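Local coordinates for protein hydroxyethylthiazole kinase (Pyrococcus horikoshii, PDB 3HPD) that probably phosphorylates the hydroxyl group of 4-methyl-5-beta-hydroxyethylthiazole with ATP and magnesium, a step of thiamine diphosphate biosynthesis, at residues T161-V164 against Y170-D173; A31-A36 against D244-I249; E80-N83 against P88-L91; I62-L67 against T103-E108. One frame throughout, in Å; residues are numbered along the deposited sequence.

Contact 1: T161-V164 against Y170-D173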
loop_
_atom_site.group_PDB
_atom_site.type_symbol
_atom_site.label_atom_id
_atom_site.label_comp_id
_atom_site.label_asym_id
_atom_site.label_seq_id
_atom_site.Cartn_x
_atom_site.Cartn_y
_atom_site.Cartn_z
ATOM N N THR A 161 -13.928 -2.361 26.135
ATOM C CA THR A 161 -12.718 -1.672 26.551
ATOM C C THR A 161 -12.504 -0.587 25.510
ATOM O O THR A 161 -12.580 -0.846 24.307
ATOM C CB THR A 161 -11.500 -2.618 26.580
ATOM O OG1 THR A 161 -11.571 -3.443 27.749
ATOM C CG2 THR A 161 -10.193 -1.824 26.596
ATOM N N VAL A 162 -12.254 0.630 25.971
ATOM C CA VAL A 162 -12.056 1.742 25.061
ATOM C C VAL A 162 -10.721 2.411 25.302
ATOM O O VAL A 162 -10.254 2.511 26.438
ATOM C CB VAL A 162 -13.168 2.809 25.222
ATOM C CG1 VAL A 162 -12.860 4.028 24.354
ATOM C CG2 VAL A 162 -14.519 2.213 24.852
ATOM N N ALA A 163 -10.105 2.855 24.217
ATOM C CA ALA A 163 -8.845 3.562 24.302
ATOM C C ALA A 163 -9.008 4.860 23.528
ATOM O O ALA A 163 -9.439 4.854 22.375
ATOM C CB ALA A 163 -7.710 2.731 23.699
ATOM N N VAL A 164 -8.711 5.970 24.191
ATOM C CA VAL A 164 -8.755 7.276 23.557
ATOM C C VAL A 164 -7.278 7.642 23.458
ATOM O O VAL A 164 -6.623 7.917 24.464
ATOM C CB VAL A 164 -9.497 8.323 24.416
ATOM C CG1 VAL A 164 -9.391 9.692 23.759
ATOM C CG2 VAL A 164 -10.961 7.932 24.563
ATOM N N TYR A 170 -5.396 6.867 27.121
ATOM C CA TYR A 170 -6.178 6.361 28.241
ATOM C C TYR A 170 -6.922 5.123 27.767
ATOM O O TYR A 170 -7.488 5.106 26.673
ATOM C CB TYR A 170 -7.164 7.418 28.744
ATOM C CG TYR A 170 -6.479 8.490 29.549
ATOM C CD1 TYR A 170 -6.057 8.241 30.854
ATOM C CD2 TYR A 170 -6.175 9.724 28.981
ATOM C CE1 TYR A 170 -5.345 9.197 31.572
ATOM C CE2 TYR A 170 -5.463 10.681 29.686
ATOM C CZ TYR A 170 -5.050 10.411 30.979
ATOM O OH TYR A 170 -4.324 11.349 31.672
ATOM N N VAL A 171 -6.900 4.085 28.593
ATOM C CA VAL A 171 -7.565 2.826 28.277
ATOM C C VAL A 171 -8.399 2.449 29.486
ATOM O O VAL A 171 -7.904 2.483 30.612
ATOM C CB VAL A 171 -6.537 1.704 28.026
ATOM C CG1 VAL A 171 -7.219 0.499 27.390
ATOM C CG2 VAL A 171 -5.413 2.218 27.146
ATOM N N SER A 172 -9.659 2.092 29.258
ATOM C CA SER A 172 -10.536 1.716 30.358
ATOM C C SER A 172 -11.572 0.681 29.949
ATOM O O SER A 172 -12.018 0.653 28.800
ATOM C CB SER A 172 -11.261 2.951 30.899
ATOM O OG SER A 172 -12.098 2.610 31.996
ATOM N N ASP A 173 -11.945 -0.171 30.897
ATOM C CA ASP A 173 -12.957 -1.187 30.648
ATOM C C ASP A 173 -14.195 -0.792 31.445
ATOM O O ASP A 173 -15.141 -1.566 31.575
ATOM C CB ASP A 173 -12.462 -2.573 31.078
ATOM C CG ASP A 173 -12.209 -2.677 32.575
ATOM O OD1 ASP A 173 -12.343 -1.661 33.288
ATOM O OD2 ASP A 173 -11.870 -3.789 33.035
#
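The flat groups that meet between V162-V164 and Y170-S172 are backbone peptides; the Y170 side chain leads away from V164 and touches T151 and E144 of helix 144-157. V162 and S172 form one hydrogen-bonded pair, each N bonding to the other's O, with V162 N 2.8 Å from S172 O. V164 and Y170 form the second such pair, again with a bond in each direction. Between them A163 and V171 make the non-hydrogen-bonded pair, A163 CA coming within 3.1 Å of Y170 O in a CA-H...O contact. This is a beta hairpin, and in it the ribokinase-like sheet changes from parallel to antiparallel: strand 161-165 runs parallel to 116-120 on one side and antiparallel to 169-172 on the other. On the A163-V171 face, A163 CB sits 4.2 Å from V171 CG2, and helix 210-231 packs over both. T161 holds OG1 anti to its carbonyl carbon (chi1 -77°), which leaves CG2 to slant across V171 CG1 at 3.9 Å, while OG1 approaches D173 CB at 3.6 Å. The D173 carboxylate turns the other way, to a salt bridge with R175. A163 also touches K118, predicted to bind ATP.

Contact 2: A31-A36 against D244-I249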
loop_
_atom_site.group_PDB
_atom_site.type_symbol
_atom_site.label_atom_id
_atom_site.label_comp_id
_atom_site.label_asym_id
_atom_site.label_seq_id
_atom_site.Cartn_x
_atom_site.Cartn_y
_atom_site.Cartn_z
ATOM N N ALA A 31 -0.039 -5.019 8.098
ATOM C CA ALA A 31 0.360 -6.413 7.941
ATOM C C ALA A 31 1.806 -6.558 8.395
ATOM O O ALA A 31 2.146 -7.486 9.129
ATOM C CB ALA A 31 0.230 -6.845 6.489
ATOM N N ASN A 32 2.658 -5.634 7.958
ATOM C CA ASN A 32 4.059 -5.682 8.339
ATOM C C ASN A 32 4.275 -5.345 9.807
ATOM O O ASN A 32 5.234 -5.815 10.417
ATOM C CB ASN A 32 4.894 -4.762 7.449
ATOM C CG ASN A 32 5.233 -5.405 6.122
ATOM O OD1 ASN A 32 5.469 -6.613 6.057
ATOM N ND2 ASN A 32 5.273 -4.606 5.063
ATOM N N ALA A 33 3.391 -4.533 10.378
ATOM C CA ALA A 33 3.511 -4.195 11.791
ATOM C C ALA A 33 3.238 -5.471 12.589
ATOM O O ALA A 33 3.947 -5.782 13.549
ATOM C CB ALA A 33 2.513 -3.101 12.165
ATOM N N LEU A 34 2.212 -6.216 12.184
ATOM C CA LEU A 34 1.873 -7.460 12.864
ATOM C C LEU A 34 2.995 -8.487 12.732
ATOM O O LEU A 34 3.345 -9.153 13.704
ATOM C CB LEU A 34 0.563 -8.035 12.309
ATOM C CG LEU A 34 -0.706 -7.422 12.909
ATOM C CD1 LEU A 34 -1.916 -7.733 12.040
ATOM C CD2 LEU A 34 -0.897 -7.962 14.321
ATOM N N LEU A 35 3.563 -8.619 11.537
ATOM C CA LEU A 35 4.651 -9.580 11.338
ATOM C C LEU A 35 5.880 -9.218 12.178
ATOM O O LEU A 35 6.521 -10.090 12.759
ATOM C CB LEU A 35 5.045 -9.656 9.859
ATOM C CG LEU A 35 4.069 -10.374 8.919
ATOM C CD1 LEU A 35 4.542 -10.195 7.482
ATOM C CD2 LEU A 35 3.979 -11.855 9.274
ATOM N N ALA A 36 6.206 -7.931 12.244
ATOM C CA ALA A 36 7.361 -7.492 13.022
ATOM C C ALA A 36 7.171 -7.811 14.503
ATOM O O ALA A 36 8.113 -8.230 15.179
ATOM C CB ALA A 36 7.586 -5.989 12.833
ATOM N N ASP A 244 11.276 -2.061 12.646
ATOM C CA ASP A 244 12.501 -2.589 13.228
ATOM C C ASP A 244 12.344 -2.765 14.727
ATOM O O ASP A 244 12.715 -3.802 15.281
ATOM C CB ASP A 244 13.685 -1.655 12.959
ATOM C CG ASP A 244 14.170 -1.726 11.528
ATOM O OD1 ASP A 244 13.587 -2.492 10.732
ATOM O OD2 ASP A 244 15.142 -1.018 11.201
ATOM N N TRP A 245 11.780 -1.758 15.386
ATOM C CA TRP A 245 11.620 -1.837 16.826
ATOM C C TRP A 245 10.451 -2.661 17.338
ATOM O O TRP A 245 10.480 -3.130 18.474
ATOM C CB TRP A 245 11.638 -0.430 17.425
ATOM C CG TRP A 245 13.052 0.041 17.490
ATOM C CD1 TRP A 245 13.693 0.863 16.604
ATOM C CD2 TRP A 245 14.056 -0.443 18.385
ATOM N NE1 TRP A 245 15.042 0.910 16.890
ATOM C CE2 TRP A 245 15.290 0.116 17.979
ATOM C CE3 TRP A 245 14.034 -1.303 19.493
ATOM C CZ2 TRP A 245 16.492 -0.161 18.641
ATOM C CZ3 TRP A 245 15.230 -1.577 20.150
ATOM C CH2 TRP A 245 16.441 -1.007 19.720
ATOM N N LEU A 246 9.428 -2.860 16.518
ATOM C CA LEU A 246 8.318 -3.701 16.954
ATOM C C LEU A 246 8.880 -5.119 17.035
ATOM O O LEU A 246 8.381 -5.965 17.778
ATOM C CB LEU A 246 7.162 -3.649 15.950
ATOM C CG LEU A 246 6.298 -2.393 16.064
ATOM C CD1 LEU A 246 5.232 -2.394 14.972
ATOM C CD2 LEU A 246 5.650 -2.354 17.454
ATOM N N TYR A 247 9.939 -5.349 16.266
ATOM C CA TYR A 247 10.624 -6.638 16.206
ATOM C C TYR A 247 11.683 -6.759 17.307
ATOM O O TYR A 247 11.810 -7.805 17.946
ATOM C CB TYR A 247 11.301 -6.779 14.841
ATOM C CG TYR A 247 12.099 -8.047 14.634
ATOM C CD1 TYR A 247 11.470 -9.253 14.316
ATOM C CD2 TYR A 247 13.491 -8.035 14.721
ATOM C CE1 TYR A 247 12.210 -10.411 14.084
ATOM C CE2 TYR A 247 14.240 -9.187 14.491
ATOM C CZ TYR A 247 13.594 -10.370 14.171
ATOM O OH TYR A 247 14.336 -11.506 13.925
ATOM N N ARG A 248 12.437 -5.684 17.524
ATOM C CA ARG A 248 13.509 -5.679 18.522
ATOM C C ARG A 248 13.080 -5.489 19.971
ATOM O O ARG A 248 13.769 -5.942 20.885
ATOM C CB ARG A 248 14.539 -4.597 18.185
ATOM C CG ARG A 248 15.218 -4.762 16.843
ATOM C CD ARG A 248 16.245 -3.657 16.614
ATOM N NE ARG A 248 17.354 -3.733 17.562
ATOM C CZ ARG A 248 18.382 -2.889 17.587
ATOM N NH1 ARG A 248 18.448 -1.893 16.718
ATOM N NH2 ARG A 248 19.349 -3.047 18.479
ATOM N N ILE A 249 11.960 -4.814 20.194
ATOM C CA ILE A 249 11.521 -4.581 21.562
ATOM C C ILE A 249 11.456 -5.899 22.332
ATOM O O ILE A 249 10.977 -6.911 21.823
ATOM C CB ILE A 249 10.154 -3.856 21.600
ATOM C CG1 ILE A 249 9.819 -3.453 23.037
ATOM C CG2 ILE A 249 9.066 -4.750 21.016
ATOM C CD1 ILE A 249 8.633 -2.493 23.146
#
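L246 turns CG to the side of its backbone N (chi1 -79°) and continues extended, which lays CD1 against A33, 4.0 Å from its CB; Y247 instead sets CG opposite its backbone N (chi1 178°), which brings an edge of the ring to A36 O. The same L246 CD1 is 3.9 Å from A33 O, one turn before A36. Closest in is A36, whose CB meets L246 CB at 3.9 Å. Its carbonyl oxygen points at the start of Y247: A36 O is 3.1 Å from Y247 CA, a CA-H...O contact, and 3.5 Å from Y247 CB. The ring takes this oxygen near its plane, with A36 O 3.6 Å from Y247 CD1. No hydrogen bond joins the two segments. With methyl groups on one helix, the axes of 31-36 and 244-248 come within 8.4 Å and run nearly in the same direction, 26° apart. On the far side of the second helix the R248 guanidinium lies flat over CH2 of W245. Helix 27-37 rests by A31, L34 and L35 on P41 of strand 40-43, and by L34 on helix 193-205; L246 reaches L200 of that helix and A224 of helix 210-231. The second subunit borders the pair, its T191 N bonded to N32 OD1 and its S237 OG to D244 OD2, so two helices from opposite ends of the chain pack side by side at a subunit interface beside the central sheet.

Contact 3: E80-N83 against P88-L91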
loop_
_atom_site.group_PDB
_atom_site.type_symbol
_atom_site.label_atom_id
_atom_site.label_comp_id
_atom_site.label_asym_id
_atom_site.label_seq_id
_atom_site.Cartn_x
_atom_site.Cartn_y
_atom_site.Cartn_z
ATOM N N GLU A 80 -20.785 -10.064 13.313
ATOM C CA GLU A 80 -21.765 -11.038 13.764
ATOM C C GLU A 80 -21.153 -12.439 13.838
ATOM O O GLU A 80 -21.401 -13.181 14.785
ATOM C CB GLU A 80 -22.981 -11.003 12.838
ATOM C CG GLU A 80 -23.594 -9.606 12.758
ATOM C CD GLU A 80 -24.787 -9.514 11.829
ATOM O OE1 GLU A 80 -24.804 -10.225 10.801
ATOM O OE2 GLU A 80 -25.699 -8.713 12.121
ATOM N N ILE A 81 -20.339 -12.791 12.847
ATOM C CA ILE A 81 -19.683 -14.098 12.815
ATOM C C ILE A 81 -18.689 -14.241 13.967
ATOM O O ILE A 81 -18.688 -15.248 14.682
ATOM C CB ILE A 81 -18.934 -14.307 11.479
ATOM C CG1 ILE A 81 -19.941 -14.379 10.329
ATOM C CG2 ILE A 81 -18.088 -15.574 11.541
ATOM C CD1 ILE A 81 -19.301 -14.437 8.960
ATOM N N ALA A 82 -17.844 -13.230 14.147
ATOM C CA ALA A 82 -16.852 -13.251 15.214
ATOM C C ALA A 82 -17.511 -13.366 16.585
ATOM O O ALA A 82 -17.042 -14.115 17.436
ATOM C CB ALA A 82 -15.980 -11.992 15.153
ATOM N N ASN A 83 -18.594 -12.625 16.806
ATOM C CA ASN A 83 -19.268 -12.692 18.098
ATOM C C ASN A 83 -19.895 -14.063 18.347
ATOM O O ASN A 83 -19.885 -14.554 19.472
ATOM C CB ASN A 83 -20.327 -11.594 18.224
ATOM C CG ASN A 83 -19.724 -10.251 18.589
ATOM O OD1 ASN A 83 -18.769 -10.183 19.362
ATOM N ND2 ASN A 83 -20.288 -9.176 18.050
ATOM N N PRO A 88 -12.325 -12.383 19.562
ATOM C CA PRO A 88 -12.288 -10.965 19.928
ATOM C C PRO A 88 -12.243 -10.017 18.734
ATOM O O PRO A 88 -11.578 -10.291 17.732
ATOM C CB PRO A 88 -11.046 -10.868 20.814
ATOM C CG PRO A 88 -10.160 -11.941 20.273
ATOM C CD PRO A 88 -11.126 -13.083 20.054
ATOM N N ILE A 89 -12.963 -8.905 18.851
ATOM C CA ILE A 89 -13.035 -7.906 17.790
ATOM C C ILE A 89 -12.472 -6.556 18.224
ATOM O O ILE A 89 -12.792 -6.061 19.304
ATOM C CB ILE A 89 -14.497 -7.677 17.354
ATOM C CG1 ILE A 89 -15.115 -8.996 16.889
ATOM C CG2 ILE A 89 -14.557 -6.630 16.241
ATOM C CD1 ILE A 89 -16.614 -8.945 16.760
ATOM N N VAL A 90 -11.632 -5.971 17.372
ATOM C CA VAL A 90 -11.053 -4.654 17.626
ATOM C C VAL A 90 -11.594 -3.723 16.544
ATOM O O VAL A 90 -11.480 -4.020 15.353
ATOM C CB VAL A 90 -9.510 -4.657 17.515
ATOM C CG1 VAL A 90 -8.977 -3.245 17.747
ATOM C CG2 VAL A 90 -8.908 -5.626 18.524
ATOM N N LEU A 91 -12.191 -2.610 16.951
ATOM C CA LEU A 91 -12.729 -1.656 15.989
ATOM C C LEU A 91 -11.999 -0.323 16.041
ATOM O O LEU A 91 -11.846 0.262 17.106
ATOM C CB LEU A 91 -14.219 -1.402 16.251
ATOM C CG LEU A 91 -14.834 -0.241 15.458
ATOM C CD1 LEU A 91 -14.857 -0.584 13.965
ATOM C CD2 LEU A 91 -16.245 0.040 15.962
#
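I89, just after P88, is the residue of the strand that reaches helix segment 80-83, meeting A82 and N83. Its CG1 sits beside the backbone N (chi1 -58°) and the branch runs on extended, which carries CD1 away from the strand and up to the helix. CD1 stands 3.5 Å from A82 CB, and CG1 is almost as close to that methyl, at 3.6 Å, so the branch passes alongside it. The same CD1 also meets the N83 amide broadside, nearly equidistant from its atoms: 3.6 Å to N83 OD1, 3.8 Å to N83 CG and 3.9 Å to N83 ND2. The two side chains cross at about a right angle. No hydrogen bond spans the segments; the amide is held from outside, N83 ND2 bonding to G113 O, which orients the amide that I89 packs on. The backbone N of I89 is itself bonded to D115 OD2. Beyond I89 the strand turns its next two residues elsewhere: V90 touches T201 of helix 193-205, and L91 leans on I62 and V114. This is the return leg of the beta-alpha-beta unit 59-63, 69-85, 89-92, whose helix and second strand are joined by a short loop. The helix face bearing A82 is also covered by I54 of helix 50-56 and V60 of strand 59-63, while strand 89-92 lies between strands 59-63 and 116-120 in the sheet.

Contact 4: I62-L67 against T103-E108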
loop_
_atom_site.group_PDB
_atom_site.type_symbol
_atom_site.label_atom_id
_atom_site.label_comp_id
_atom_site.label_asym_id
_atom_site.label_seq_id
_atom_site.Cartn_x
_atom_site.Cartn_y
_atom_site.Cartn_z
ATOM N N ILE A 62 -11.291 -4.575 12.647
ATOM C CA ILE A 62 -12.107 -3.862 11.670
ATOM C C ILE A 62 -11.682 -2.395 11.651
ATOM O O ILE A 62 -11.639 -1.736 12.687
ATOM C CB ILE A 62 -13.612 -3.955 12.022
ATOM C CG1 ILE A 62 -14.065 -5.417 11.964
ATOM C CG2 ILE A 62 -14.431 -3.107 11.045
ATOM C CD1 ILE A 62 -15.477 -5.653 12.471
ATOM N N ASN A 63 -11.364 -1.898 10.462
ATOM C CA ASN A 63 -10.913 -0.521 10.280
ATOM C C ASN A 63 -11.719 0.080 9.126
ATOM O O ASN A 63 -11.606 -0.371 7.988
ATOM C CB ASN A 63 -9.415 -0.535 9.949
ATOM C CG ASN A 63 -8.829 0.851 9.832
ATOM O OD1 ASN A 63 -9.387 1.716 9.163
ATOM N ND2 ASN A 63 -7.686 1.066 10.476
ATOM N N ILE A 64 -12.519 1.101 9.419
ATOM C CA ILE A 64 -13.382 1.730 8.412
ATOM C C ILE A 64 -12.780 2.902 7.636
ATOM O O ILE A 64 -13.514 3.655 6.995
ATOM C CB ILE A 64 -14.690 2.233 9.062
ATOM C CG1 ILE A 64 -14.382 3.374 10.040
ATOM C CG2 ILE A 64 -15.376 1.091 9.798
ATOM C CD1 ILE A 64 -15.622 3.997 10.676
ATOM N N GLY A 65 -11.458 3.041 7.681
ATOM C CA GLY A 65 -10.781 4.142 7.005
ATOM C C GLY A 65 -11.167 4.479 5.571
ATOM O O GLY A 65 -11.202 5.655 5.194
ATOM N N THR A 66 -11.434 3.462 4.759
ATOM C CA THR A 66 -11.810 3.686 3.363
ATOM C C THR A 66 -13.018 2.832 3.005
ATOM O O THR A 66 -13.053 2.203 1.951
ATOM C CB THR A 66 -10.657 3.321 2.397
ATOM O OG1 THR A 66 -10.278 1.953 2.600
ATOM C CG2 THR A 66 -9.448 4.226 2.631
ATOM N N LEU A 67 -14.017 2.823 3.877
ATOM C CA LEU A 67 -15.205 2.014 3.643
ATOM C C LEU A 67 -16.136 2.483 2.532
ATOM O O LEU A 67 -16.042 3.609 2.047
ATOM C CB LEU A 67 -16.026 1.892 4.934
ATOM C CG LEU A 67 -16.450 3.139 5.730
ATOM C CD1 LEU A 67 -16.417 4.400 4.881
ATOM C CD2 LEU A 67 -17.846 2.903 6.298
ATOM N N THR A 103 -19.777 7.463 11.245
ATOM C CA THR A 103 -20.331 7.437 12.594
ATOM C C THR A 103 -21.407 6.356 12.658
ATOM O O THR A 103 -21.455 5.559 13.600
ATOM C CB THR A 103 -20.965 8.796 12.958
ATOM O OG1 THR A 103 -19.977 9.826 12.843
ATOM C CG2 THR A 103 -21.501 8.771 14.387
ATOM N N ARG A 104 -22.264 6.335 11.643
ATOM C CA ARG A 104 -23.352 5.364 11.569
ATOM C C ARG A 104 -22.850 3.922 11.553
ATOM O O ARG A 104 -23.324 3.085 12.324
ATOM C CB ARG A 104 -24.214 5.629 10.328
ATOM C CG ARG A 104 -25.262 4.555 10.068
ATOM C CD ARG A 104 -26.287 4.962 9.006
ATOM N NE ARG A 104 -25.709 5.186 7.680
ATOM C CZ ARG A 104 -25.475 6.387 7.156
ATOM N NH1 ARG A 104 -25.767 7.482 7.847
ATOM N NH2 ARG A 104 -24.965 6.498 5.937
ATOM N N VAL A 105 -21.897 3.632 10.675
ATOM C CA VAL A 105 -21.354 2.281 10.578
ATOM C C VAL A 105 -20.639 1.872 11.865
ATOM O O VAL A 105 -20.741 0.724 12.301
ATOM C CB VAL A 105 -20.382 2.154 9.384
ATOM C CG1 VAL A 105 -19.758 0.768 9.360
ATOM C CG2 VAL A 105 -21.133 2.424 8.080
ATOM N N SER A 106 -19.923 2.807 12.479
ATOM C CA SER A 106 -19.220 2.508 13.722
ATOM C C SER A 106 -20.218 2.113 14.813
ATOM O O SER A 106 -20.015 1.129 15.522
ATOM C CB SER A 106 -18.408 3.722 14.186
ATOM O OG SER A 106 -17.380 4.028 13.262
ATOM N N LEU A 107 -21.294 2.881 14.942
ATOM C CA LEU A 107 -22.305 2.595 15.957
ATOM C C LEU A 107 -23.025 1.279 15.679
ATOM O O LEU A 107 -23.417 0.570 16.606
ATOM C CB LEU A 107 -23.318 3.743 16.036
ATOM C CG LEU A 107 -22.744 5.070 16.546
ATOM C CD1 LEU A 107 -23.821 6.149 16.535
ATOM C CD2 LEU A 107 -22.191 4.873 17.952
ATOM N N GLU A 108 -23.183 0.954 14.400
ATOM C CA GLU A 108 -23.843 -0.276 13.985
ATOM C C GLU A 108 -23.024 -1.480 14.456
ATOM O O GLU A 108 -23.566 -2.470 14.954
ATOM C CB GLU A 108 -23.975 -0.290 12.462
ATOM C CG GLU A 108 -24.863 -1.379 11.907
ATOM C CD GLU A 108 -25.013 -1.278 10.400
ATOM O OE1 GLU A 108 -24.694 -0.203 9.842
ATOM O OE2 GLU A 108 -25.458 -2.265 9.776
#
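I64 is the first residue of 62-67 to touch helix segment 103-108. Its CG1 occupies the position between the backbone N and the carbonyl carbon (chi1 66°), and the extended branch drives CD1 onto S106 OG at a tight 3.1 Å. That hydroxyl bonds back to R102 O, one turn earlier in the helix. CG2 of I64 lies more loosely by V105 CG1, at 4.4 Å. G65 then turns the chain: its N bonds to N63 OD1 in the plane of the amide (2.9 Å), an Asx turn, and N63 OD1 is also held by N23 ND2. T66 looks the other way, to M43 of the third subunit. L67 comes back to the helix, its CD2 and V105 CG2 meeting tip to tip at 3.8 Å, with chi2 near 20°, an almost eclipsed and probably strained setting. F101 also packs on L67, and the R72 side chain of helix 69-85 lies against V105. In this ribokinase-like alpha/beta sandwich the loop leaving the C-terminal end of parallel strand 59-63 is covered by helix 100-112; M43 of the third subunit is predicted to bind substrate, consistent with a site at the subunit boundary.

Contacts 1, 3 and 4 all reach the one mixed sheet, while contact 2 packs two helices beside it, its centre about 23 to 26 Å from those of the others. Contacts 3 and 4 touch, with centres about 13 Å apart: strands 59-63 and 89-92 are neighbours, and V90 O lies 2.8 Å from I62 N, a probable hydrogen bond. Along the chain, 31-36 comes first and 244-249 last, so contact 2 encloses the rest; contact 4 encloses contact 3, and contact 1 follows both. The parallel core and its helix cover thus lead into the antiparallel hairpin at predicted ATP residues, and contact 2 joins the chain's early and late helices near the second subunit.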